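Local coordinates for protein endonuclease V (Streptomyces avermitilis, PDB 3GOC) that probably repairs deaminated bases in DNA by cutting, with magnesium, the second phosphodiester bond 3' to a deoxyinosine and leaving the lesion in the nicked strand, at residues P145-P153 and P162-V170; L174-V185 and C197-R208. All blocks are in the same frame, centred on the assembly; numbering follows the deposited sequence.

Contact 1: residues P145-P153 and P162-V170; sequences PFTFSYEDP and PLLAGADEV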
loop_
_atom_site.group_PDB
_atom_site.type_symbol
_atom_site.label_atom_id
_atom_site.label_comp_id
_atom_site.label_asym_id
_atom_site.label_seq_id
_atom_site.Cartn_x
_atom_site.Cartn_y
_atom_site.Cartn_z
ATOM N N PRO A 145 -5.798 -19.732 -5.309
ATOM C CA PRO A 145 -7.199 -19.325 -5.447
ATOM C C PRO A 145 -8.264 -20.293 -4.953
ATOM O O PRO A 145 -9.452 -20.029 -5.120
ATOM C CB PRO A 145 -7.316 -19.075 -6.941
ATOM C CG PRO A 145 -6.486 -20.187 -7.498
ATOM C CD PRO A 145 -5.254 -20.178 -6.606
ATOM N N PHE A 146 -7.851 -21.393 -4.331
ATOM C CA PHE A 146 -8.808 -22.383 -3.855
ATOM C C PHE A 146 -9.631 -22.808 -5.072
ATOM O O PHE A 146 -9.073 -23.119 -6.123
ATOM C CB PHE A 146 -9.726 -21.775 -2.787
ATOM C CG PHE A 146 -10.573 -22.789 -2.067
ATOM C CD1 PHE A 146 -11.907 -22.518 -1.776
ATOM C CD2 PHE A 146 -10.034 -24.012 -1.674
ATOM C CE1 PHE A 146 -12.698 -23.454 -1.106
ATOM C CE2 PHE A 146 -10.814 -24.955 -1.001
ATOM C CZ PHE A 146 -12.149 -24.675 -0.717
ATOM N N THR A 147 -10.953 -22.800 -4.940
ATOM C CA THR A 147 -11.820 -23.188 -6.043
ATOM C C THR A 147 -12.437 -21.976 -6.749
ATOM O O THR A 147 -13.337 -22.118 -7.577
ATOM C CB THR A 147 -12.945 -24.111 -5.539
ATOM O OG1 THR A 147 -13.711 -24.591 -6.650
ATOM C CG2 THR A 147 -13.853 -23.357 -4.580
ATOM N N PHE A 148 -11.944 -20.783 -6.431
ATOM C CA PHE A 148 -12.459 -19.562 -7.033
ATOM C C PHE A 148 -11.834 -19.301 -8.402
ATOM O O PHE A 148 -10.758 -19.814 -8.714
ATOM C CB PHE A 148 -12.200 -18.376 -6.097
ATOM C CG PHE A 148 -12.698 -18.599 -4.697
ATOM C CD1 PHE A 148 -11.810 -18.619 -3.622
ATOM C CD2 PHE A 148 -14.054 -18.825 -4.457
ATOM C CE1 PHE A 148 -12.263 -18.861 -2.328
ATOM C CE2 PHE A 148 -14.520 -19.069 -3.168
ATOM C CZ PHE A 148 -13.625 -19.089 -2.098
ATOM N N SER A 149 -12.512 -18.503 -9.220
ATOM C CA SER A 149 -12.010 -18.198 -10.550
ATOM C C SER A 149 -11.648 -16.728 -10.678
ATOM O O SER A 149 -12.104 -15.892 -9.899
ATOM C CB SER A 149 -13.058 -18.549 -11.602
ATOM O OG SER A 149 -14.170 -17.680 -11.506
ATOM N N TYR A 150 -10.827 -16.418 -11.671
ATOM C CA TYR A 150 -10.410 -15.048 -11.891
ATOM C C TYR A 150 -9.743 -14.890 -13.243
ATOM O O TYR A 150 -9.151 -15.832 -13.773
ATOM C CB TYR A 150 -9.437 -14.615 -10.787
ATOM C CG TYR A 150 -8.091 -15.316 -10.841
ATOM C CD1 TYR A 150 -6.985 -14.694 -11.418
ATOM C CD2 TYR A 150 -7.929 -16.599 -10.316
ATOM C CE1 TYR A 150 -5.744 -15.328 -11.464
ATOM C CE2 TYR A 150 -6.692 -17.249 -10.363
ATOM C CZ TYR A 150 -5.606 -16.603 -10.936
ATOM O OH TYR A 150 -4.376 -17.224 -10.972
ATOM N N GLU A 151 -9.868 -13.693 -13.799
ATOM C CA GLU A 151 -9.236 -13.357 -15.066
ATOM C C GLU A 151 -7.845 -12.886 -14.662
ATOM O O GLU A 151 -7.684 -12.284 -13.598
ATOM C CB GLU A 151 -9.972 -12.199 -15.748
ATOM C CG GLU A 151 -11.413 -12.490 -16.136
ATOM C CD GLU A 151 -11.528 -13.399 -17.345
ATOM O OE1 GLU A 151 -12.670 -13.675 -17.776
ATOM O OE2 GLU A 151 -10.480 -13.836 -17.868
ATOM N N ASP A 152 -6.840 -13.158 -15.485
ATOM C CA ASP A 152 -5.488 -12.715 -15.163
ATOM C C ASP A 152 -5.462 -11.199 -15.002
ATOM O O ASP A 152 -5.883 -10.467 -15.894
ATOM C CB ASP A 152 -4.502 -13.104 -16.269
ATOM C CG ASP A 152 -4.259 -14.594 -16.340
ATOM O OD1 ASP A 152 -3.905 -15.186 -15.299
ATOM O OD2 ASP A 152 -4.410 -15.171 -17.440
ATOM N N PRO A 153 -4.981 -10.706 -13.853
ATOM C CA PRO A 153 -4.926 -9.255 -13.656
ATOM C C PRO A 153 -3.809 -8.680 -14.528
ATOM O O PRO A 153 -3.034 -9.434 -15.118
ATOM C CB PRO A 153 -4.621 -9.120 -12.164
ATOM C CG PRO A 153 -3.794 -10.335 -11.885
ATOM C CD PRO A 153 -4.531 -11.418 -12.645
ATOM N N PRO A 162 -11.151 -9.290 -10.279
ATOM C CA PRO A 162 -12.123 -9.899 -9.372
ATOM C C PRO A 162 -11.885 -11.394 -9.149
ATOM O O PRO A 162 -11.580 -12.136 -10.088
ATOM C CB PRO A 162 -13.456 -9.641 -10.077
ATOM C CG PRO A 162 -13.198 -8.370 -10.831
ATOM C CD PRO A 162 -11.827 -8.609 -11.395
ATOM N N LEU A 163 -12.002 -11.826 -7.896
ATOM C CA LEU A 163 -11.871 -13.240 -7.550
ATOM C C LEU A 163 -13.326 -13.664 -7.365
ATOM O O LEU A 163 -14.034 -13.102 -6.531
ATOM C CB LEU A 163 -11.098 -13.412 -6.239
ATOM C CG LEU A 163 -10.810 -14.861 -5.832
ATOM C CD1 LEU A 163 -9.946 -15.543 -6.891
ATOM C CD2 LEU A 163 -10.104 -14.882 -4.476
ATOM N N LEU A 164 -13.771 -14.654 -8.132
ATOM C CA LEU A 164 -15.173 -15.063 -8.086
ATOM C C LEU A 164 -15.530 -16.441 -7.543
ATOM O O LEU A 164 -14.826 -17.421 -7.771
ATOM C CB LEU A 164 -15.766 -14.946 -9.495
ATOM C CG LEU A 164 -15.545 -13.641 -10.265
ATOM C CD1 LEU A 164 -16.183 -13.746 -11.649
ATOM C CD2 LEU A 164 -16.139 -12.475 -9.502
ATOM N N ALA A 165 -16.650 -16.492 -6.826
ATOM C CA ALA A 165 -17.191 -17.736 -6.297
ATOM C C ALA A 165 -18.448 -17.863 -7.146
ATOM O O ALA A 165 -19.491 -17.294 -6.822
ATOM C CB ALA A 165 -17.551 -17.592 -4.825
ATOM N N GLY A 166 -18.338 -18.593 -8.250
ATOM C CA GLY A 166 -19.467 -18.713 -9.150
ATOM C C GLY A 166 -19.454 -17.443 -9.982
ATOM O O GLY A 166 -18.626 -17.293 -10.881
ATOM N N ALA A 167 -20.352 -16.515 -9.674
ATOM C CA ALA A 167 -20.415 -15.252 -10.403
ATOM C C ALA A 167 -20.288 -14.080 -9.439
ATOM O O ALA A 167 -20.320 -12.916 -9.844
ATOM C CB ALA A 167 -21.730 -15.158 -11.167
ATOM N N ASP A 168 -20.132 -14.397 -8.158
ATOM C CA ASP A 168 -20.029 -13.383 -7.110
ATOM C C ASP A 168 -18.595 -13.047 -6.720
ATOM O O ASP A 168 -17.783 -13.936 -6.463
ATOM C CB ASP A 168 -20.773 -13.862 -5.869
ATOM C CG ASP A 168 -22.236 -14.115 -6.137
ATOM O OD1 ASP A 168 -22.809 -15.015 -5.487
ATOM O OD2 ASP A 168 -22.805 -13.403 -6.994
ATOM N N GLU A 169 -18.287 -11.757 -6.654
ATOM C CA GLU A 169 -16.946 -11.348 -6.267
ATOM C C GLU A 169 -16.780 -11.569 -4.770
ATOM O O GLU A 169 -17.589 -11.096 -3.972
ATOM C CB GLU A 169 -16.708 -9.874 -6.590
ATOM C CG GLU A 169 -15.289 -9.429 -6.269
ATOM C CD GLU A 169 -15.037 -7.977 -6.599
ATOM O OE1 GLU A 169 -15.366 -7.107 -5.766
ATOM O OE2 GLU A 169 -14.514 -7.706 -7.703
ATOM N N VAL A 170 -15.730 -12.297 -4.397
ATOM C CA VAL A 170 -15.447 -12.576 -2.995
ATOM C C VAL A 170 -14.052 -12.091 -2.600
ATOM O O VAL A 170 -13.605 -12.314 -1.475
ATOM C CB VAL A 170 -15.572 -14.091 -2.681
ATOM C CG1 VAL A 170 -17.021 -14.530 -2.845
ATOM C CG2 VAL A 170 -14.660 -14.902 -3.603
HETATM O O HOH W 1 -15.879 -20.376 -8.648
HETATM O O HOH W 2 -16.547 -18.748 -11.061
HETATM O O HOH W 3 -11.825 -11.836 -12.738
#
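Ser149 and Leu164 face each other as an antiparallel hydrogen-bonded pair, and both backbone bonds are present. Ser149 N donates a hydrogen bond to Leu164 O at 2.9 Å, in the carbonyl plane. Leu164 N returns a bond to Ser149 O, almost straight at 176°. Apolar packing gathers round Phe148. With CG anti to its own carbonyl carbon (chi1 -52°), the ring lies beside the second segment: Phe148 CD2 meets Ala165 CB at 3.7 Å, and Val170 CG2 sits over one face, 4.2 Å from the ring centroid and 16° off its normal, a CH-pi contact. The Phe148 CB instead rests on Leu163 CD1 at 3.7 Å, a methyl that also touches Tyr150 CB. The bonds attach the short strand 149-150 as the outermost strand, within this chain, of the RNase H-like mixed sheet, forming a beta hairpin with strand 160-165; a type II' turn at Ala165-Asp168 leads into the next strand. Water bridges add to the pairing: one molecule links Ser149 OG to Gly166 O of the turn, and another carries the ladder on by donating to Pro162 O while accepting from Glu151 N. Beyond the segments, Ala119 touches Phe148.

Contact 2: residues L174-V185 and C197-R208; sequences LRTQSGVKPVFV and CAHTLALTPKYR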
loop_
_atom_site.group_PDB
_atom_site.type_symbol
_atom_site.label_atom_id
_atom_site.label_comp_id
_atom_site.label_asym_id
_atom_site.label_seq_id
_atom_site.Cartn_x
_atom_site.Cartn_y
_atom_site.Cartn_z
ATOM N N LEU A 174 -4.484 -10.183 -6.802
ATOM C CA LEU A 174 -3.658 -8.982 -6.782
ATOM C C LEU A 174 -2.217 -9.253 -7.167
ATOM O O LEU A 174 -1.573 -10.133 -6.598
ATOM C CB LEU A 174 -3.686 -8.373 -5.378
ATOM C CG LEU A 174 -2.862 -7.106 -5.148
ATOM C CD1 LEU A 174 -3.484 -5.948 -5.919
ATOM C CD2 LEU A 174 -2.824 -6.785 -3.655
ATOM N N ARG A 175 -1.716 -8.489 -8.133
ATOM C CA ARG A 175 -0.342 -8.630 -8.588
ATOM C C ARG A 175 0.547 -7.900 -7.585
ATOM O O ARG A 175 0.594 -6.668 -7.582
ATOM C CB ARG A 175 -0.181 -8.000 -9.982
ATOM C CG ARG A 175 1.162 -8.286 -10.643
ATOM C CD ARG A 175 1.195 -9.685 -11.251
ATOM N NE ARG A 175 0.288 -9.804 -12.396
ATOM C CZ ARG A 175 0.086 -10.926 -13.082
ATOM N NH1 ARG A 175 0.723 -12.039 -12.747
ATOM N NH2 ARG A 175 -0.762 -10.944 -14.104
ATOM N N THR A 176 1.238 -8.645 -6.722
ATOM C CA THR A 176 2.118 -8.027 -5.732
ATOM C C THR A 176 3.527 -7.862 -6.283
ATOM O O THR A 176 4.287 -7.023 -5.813
ATOM C CB THR A 176 2.154 -8.846 -4.418
ATOM O OG1 THR A 176 2.387 -10.228 -4.720
ATOM C CG2 THR A 176 0.829 -8.708 -3.671
ATOM N N GLN A 177 3.871 -8.666 -7.285
ATOM C CA GLN A 177 5.179 -8.564 -7.924
ATOM C C GLN A 177 5.010 -8.631 -9.441
ATOM O O GLN A 177 4.288 -9.481 -9.965
ATOM C CB GLN A 177 6.116 -9.672 -7.442
ATOM C CG GLN A 177 6.682 -9.445 -6.041
ATOM C CD GLN A 177 7.460 -8.142 -5.925
ATOM O OE1 GLN A 177 8.256 -7.800 -6.805
ATOM N NE2 GLN A 177 7.243 -7.413 -4.834
ATOM N N SER A 178 5.686 -7.716 -10.127
ATOM C CA SER A 178 5.636 -7.596 -11.577
ATOM C C SER A 178 5.884 -8.900 -12.317
ATOM O O SER A 178 6.898 -9.564 -12.104
ATOM C CB SER A 178 6.656 -6.551 -12.034
ATOM O OG SER A 178 6.436 -6.178 -13.376
ATOM N N GLY A 179 4.943 -9.254 -13.188
ATOM C CA GLY A 179 5.056 -10.464 -13.984
ATOM C C GLY A 179 5.048 -11.770 -13.216
ATOM O O GLY A 179 5.233 -12.836 -13.804
ATOM N N VAL A 180 4.828 -11.688 -11.907
ATOM C CA VAL A 180 4.799 -12.860 -11.030
ATOM C C VAL A 180 3.350 -13.232 -10.686
ATOM O O VAL A 180 2.478 -12.373 -10.651
ATOM C CB VAL A 180 5.562 -12.567 -9.709
ATOM C CG1 VAL A 180 5.491 -13.763 -8.775
ATOM C CG2 VAL A 180 7.015 -12.221 -10.018
ATOM N N LYS A 181 3.108 -14.518 -10.446
ATOM C CA LYS A 181 1.786 -15.034 -10.076
ATOM C C LYS A 181 1.161 -14.172 -8.966
ATOM O O LYS A 181 1.821 -13.844 -7.988
ATOM C CB LYS A 181 1.944 -16.482 -9.600
ATOM C CG LYS A 181 0.855 -16.992 -8.671
ATOM C CD LYS A 181 -0.467 -17.159 -9.390
ATOM C CE LYS A 181 -1.527 -17.711 -8.454
ATOM N NZ LYS A 181 -1.144 -19.049 -7.896
ATOM N N PRO A 182 -0.121 -13.792 -9.102
ATOM C CA PRO A 182 -0.730 -12.963 -8.054
ATOM C C PRO A 182 -1.097 -13.718 -6.781
ATOM O O PRO A 182 -0.997 -14.951 -6.718
ATOM C CB PRO A 182 -1.968 -12.393 -8.740
ATOM C CG PRO A 182 -2.367 -13.506 -9.672
ATOM C CD PRO A 182 -1.040 -13.959 -10.246
ATOM N N VAL A 183 -1.490 -12.964 -5.757
ATOM C CA VAL A 183 -1.941 -13.561 -4.505
ATOM C C VAL A 183 -3.431 -13.269 -4.485
ATOM O O VAL A 183 -3.928 -12.530 -5.334
ATOM C CB VAL A 183 -1.238 -12.963 -3.258
ATOM C CG1 VAL A 183 0.231 -13.360 -3.272
ATOM C CG2 VAL A 183 -1.389 -11.455 -3.213
ATOM N N PHE A 184 -4.146 -13.841 -3.527
ATOM C CA PHE A 184 -5.587 -13.682 -3.476
ATOM C C PHE A 184 -6.045 -13.045 -2.189
ATOM O O PHE A 184 -5.980 -13.628 -1.109
ATOM C CB PHE A 184 -6.203 -15.051 -3.739
ATOM C CG PHE A 184 -5.678 -15.675 -4.999
ATOM C CD1 PHE A 184 -4.520 -16.458 -4.983
ATOM C CD2 PHE A 184 -6.253 -15.351 -6.227
ATOM C CE1 PHE A 184 -3.938 -16.898 -6.174
ATOM C CE2 PHE A 184 -5.686 -15.780 -7.421
ATOM C CZ PHE A 184 -4.520 -16.555 -7.398
ATOM N N VAL A 185 -6.515 -11.814 -2.345
ATOM C CA VAL A 185 -6.943 -10.974 -1.242
ATOM C C VAL A 185 -8.444 -10.968 -0.999
ATOM O O VAL A 185 -9.227 -10.833 -1.931
ATOM C CB VAL A 185 -6.496 -9.524 -1.519
ATOM C CG1 VAL A 185 -6.880 -8.614 -0.369
ATOM C CG2 VAL A 185 -4.996 -9.493 -1.763
ATOM N N CYS A 197 -6.296 -4.405 -0.454
ATOM C CA CYS A 197 -5.280 -4.434 -1.497
ATOM C C CYS A 197 -4.130 -3.494 -1.162
ATOM O O CYS A 197 -2.962 -3.837 -1.355
ATOM C CB CYS A 197 -5.883 -4.038 -2.839
ATOM S SG CYS A 197 -6.897 -5.328 -3.563
ATOM N N ALA A 198 -4.459 -2.304 -0.662
ATOM C CA ALA A 198 -3.444 -1.324 -0.304
ATOM C C ALA A 198 -2.515 -1.880 0.767
ATOM O O ALA A 198 -1.300 -1.717 0.689
ATOM C CB ALA A 198 -4.108 -0.036 0.186
ATOM N N HIS A 199 -3.077 -2.548 1.769
ATOM C CA HIS A 199 -2.240 -3.115 2.823
ATOM C C HIS A 199 -1.374 -4.239 2.275
ATOM O O HIS A 199 -0.197 -4.359 2.615
ATOM C CB HIS A 199 -3.108 -3.631 3.974
ATOM C CG HIS A 199 -3.490 -2.565 4.954
ATOM N ND1 HIS A 199 -2.627 -2.111 5.928
ATOM C CD2 HIS A 199 -4.613 -1.820 5.069
ATOM C CE1 HIS A 199 -3.203 -1.128 6.601
ATOM N NE2 HIS A 199 -4.409 -0.933 6.099
ATOM N N THR A 200 -1.957 -5.069 1.417
ATOM C CA THR A 200 -1.211 -6.179 0.845
ATOM C C THR A 200 -0.033 -5.660 0.016
ATOM O O THR A 200 1.075 -6.201 0.101
ATOM C CB THR A 200 -2.145 -7.074 -0.007
ATOM O OG1 THR A 200 -3.222 -7.541 0.817
ATOM C CG2 THR A 200 -1.400 -8.288 -0.539
ATOM N N LEU A 201 -0.258 -4.615 -0.782
ATOM C CA LEU A 201 0.834 -4.053 -1.586
ATOM C C LEU A 201 1.903 -3.458 -0.672
ATOM O O LEU A 201 3.098 -3.632 -0.907
ATOM C CB LEU A 201 0.317 -2.966 -2.535
ATOM C CG LEU A 201 -0.569 -3.420 -3.699
ATOM C CD1 LEU A 201 -1.016 -2.198 -4.491
ATOM C CD2 LEU A 201 0.202 -4.391 -4.599
ATOM N N ALA A 202 1.474 -2.763 0.379
ATOM C CA ALA A 202 2.421 -2.151 1.301
ATOM C C ALA A 202 3.258 -3.196 2.035
ATOM O O ALA A 202 4.342 -2.891 2.531
ATOM C CB ALA A 202 1.685 -1.259 2.297
ATOM N N LEU A 203 2.757 -4.428 2.100
ATOM C CA LEU A 203 3.469 -5.515 2.777
ATOM C C LEU A 203 4.298 -6.354 1.817
ATOM O O LEU A 203 4.977 -7.292 2.233
ATOM C CB LEU A 203 2.467 -6.423 3.500
ATOM C CG LEU A 203 1.767 -5.812 4.710
ATOM C CD1 LEU A 203 0.619 -6.709 5.175
ATOM C CD2 LEU A 203 2.788 -5.634 5.824
ATOM N N THR A 204 4.255 -5.999 0.535
ATOM C CA THR A 204 4.975 -6.752 -0.490
ATOM C C THR A 204 5.910 -5.950 -1.407
ATOM O O THR A 204 6.012 -6.239 -2.599
ATOM C CB THR A 204 3.979 -7.515 -1.393
ATOM O OG1 THR A 204 2.987 -6.608 -1.886
ATOM C CG2 THR A 204 3.277 -8.612 -0.610
ATOM N N PRO A 205 6.617 -4.945 -0.870
ATOM C CA PRO A 205 7.505 -4.192 -1.758
ATOM C C PRO A 205 8.650 -5.038 -2.318
ATOM O O PRO A 205 9.163 -4.754 -3.401
ATOM C CB PRO A 205 8.007 -3.065 -0.859
ATOM C CG PRO A 205 8.088 -3.731 0.476
ATOM C CD PRO A 205 6.768 -4.497 0.525
ATOM N N LYS A 206 9.025 -6.086 -1.590
ATOM C CA LYS A 206 10.138 -6.941 -1.986
ATOM C C LYS A 206 9.749 -8.348 -2.428
ATOM O O LYS A 206 10.352 -8.891 -3.350
ATOM C CB LYS A 206 11.137 -7.055 -0.829
ATOM C CG LYS A 206 11.587 -5.724 -0.254
ATOM C CD LYS A 206 12.416 -5.928 1.003
ATOM C CE LYS A 206 12.753 -4.603 1.668
ATOM N NZ LYS A 206 13.533 -4.803 2.924
ATOM N N TYR A 207 8.748 -8.932 -1.780
ATOM C CA TYR A 207 8.327 -10.287 -2.106
ATOM C C TYR A 207 6.889 -10.388 -2.582
ATOM O O TYR A 207 6.108 -9.445 -2.465
ATOM C CB TYR A 207 8.487 -11.196 -0.885
ATOM C CG TYR A 207 9.823 -11.098 -0.194
ATOM C CD1 TYR A 207 10.002 -10.252 0.902
ATOM C CD2 TYR A 207 10.911 -11.851 -0.632
ATOM C CE1 TYR A 207 11.234 -10.162 1.543
ATOM C CE2 TYR A 207 12.147 -11.766 0.002
ATOM C CZ TYR A 207 12.300 -10.922 1.086
ATOM O OH TYR A 207 13.525 -10.836 1.709
ATOM N N ARG A 208 6.544 -11.559 -3.108
ATOM C CA ARG A 208 5.189 -11.814 -3.567
ATOM C C ARG A 208 4.267 -12.002 -2.363
ATOM O O ARG A 208 3.123 -11.555 -2.372
ATOM C CB ARG A 208 5.160 -13.074 -4.436
ATOM C CG ARG A 208 3.760 -13.570 -4.753
ATOM C CD ARG A 208 3.777 -14.892 -5.498
ATOM N NE ARG A 208 2.414 -15.375 -5.699
ATOM C CZ ARG A 208 1.933 -16.506 -5.194
ATOM N NH1 ARG A 208 2.706 -17.294 -4.451
ATOM N NH2 ARG A 208 0.672 -16.842 -5.424
#
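Arg208 runs extended along Val180-Val183, its CG anti to the backbone N (chi1 169°), and ends on two successive carbonyls. Arg208 NH2 bonds to Pro182 O at 2.8 Å, nearly straight at 169° and close to the guanidinium plane; Arg208 NE reaches Lys181 O, also at 2.8 Å, in a more bent bond tilted from that plane. Both donors stand above the planes of their carbonyls. Val183 CG1 covers one guanidinium face. NH2 also bonds Lys143 O, so three carbonyl oxygens would be expected to stabilise the positive charge, although Lys181 NZ is 3.8 Å from Arg208 NH2. The Arg208 carbonyl is held in turn: Thr176 OG1 donates to Arg208 O at 2.8 Å, on a lone pair. Packing is tight in the buried part, where Leu174 CD2 lies 3.7 Å from Thr200 CB, and the methyls of Val183 and Thr200 meet tip to tip. Thr200 OG1 itself turns to Ala196 O. Toward the more exposed Lys206 and Tyr207 the grip slackens: Gln177 NE2 makes weak bonds to Thr204 O and Tyr207 O. Helix 193-202 thus packs across strands 168-174 and 183-189, its segment running at 144° to strand 183-185, a helix-on-sheet layer consistent with the RNase H-like alpha/beta fold of endonuclease V.

Contacts 1 and 2 lie in series along the chain, their centres about 17 Å apart, and are joined through one mixed sheet in which strands 168-174 and 183-189 are neighbours. Phe184 is the main bridge: its CE2 is 3.4 Å from Tyr150 CE2 in an edge-to-face pairing, and Phe184 CD2 is 3.8 Å from Leu163 CD1. A probable hydrogen bond, Arg175 NH2 to Pro153 O at 2.9 Å, adds a polar tie. Both approach, without entering, the site of the two magnesium ions, one bound by Asp46 and Asp114 and the other by Asp46 and Asp217: the side chains of Val183 and Pro145 lie about 8 and 11 Å from that of Asp114. Elsewhere on contact 2, Pro205 touches the bound polyol.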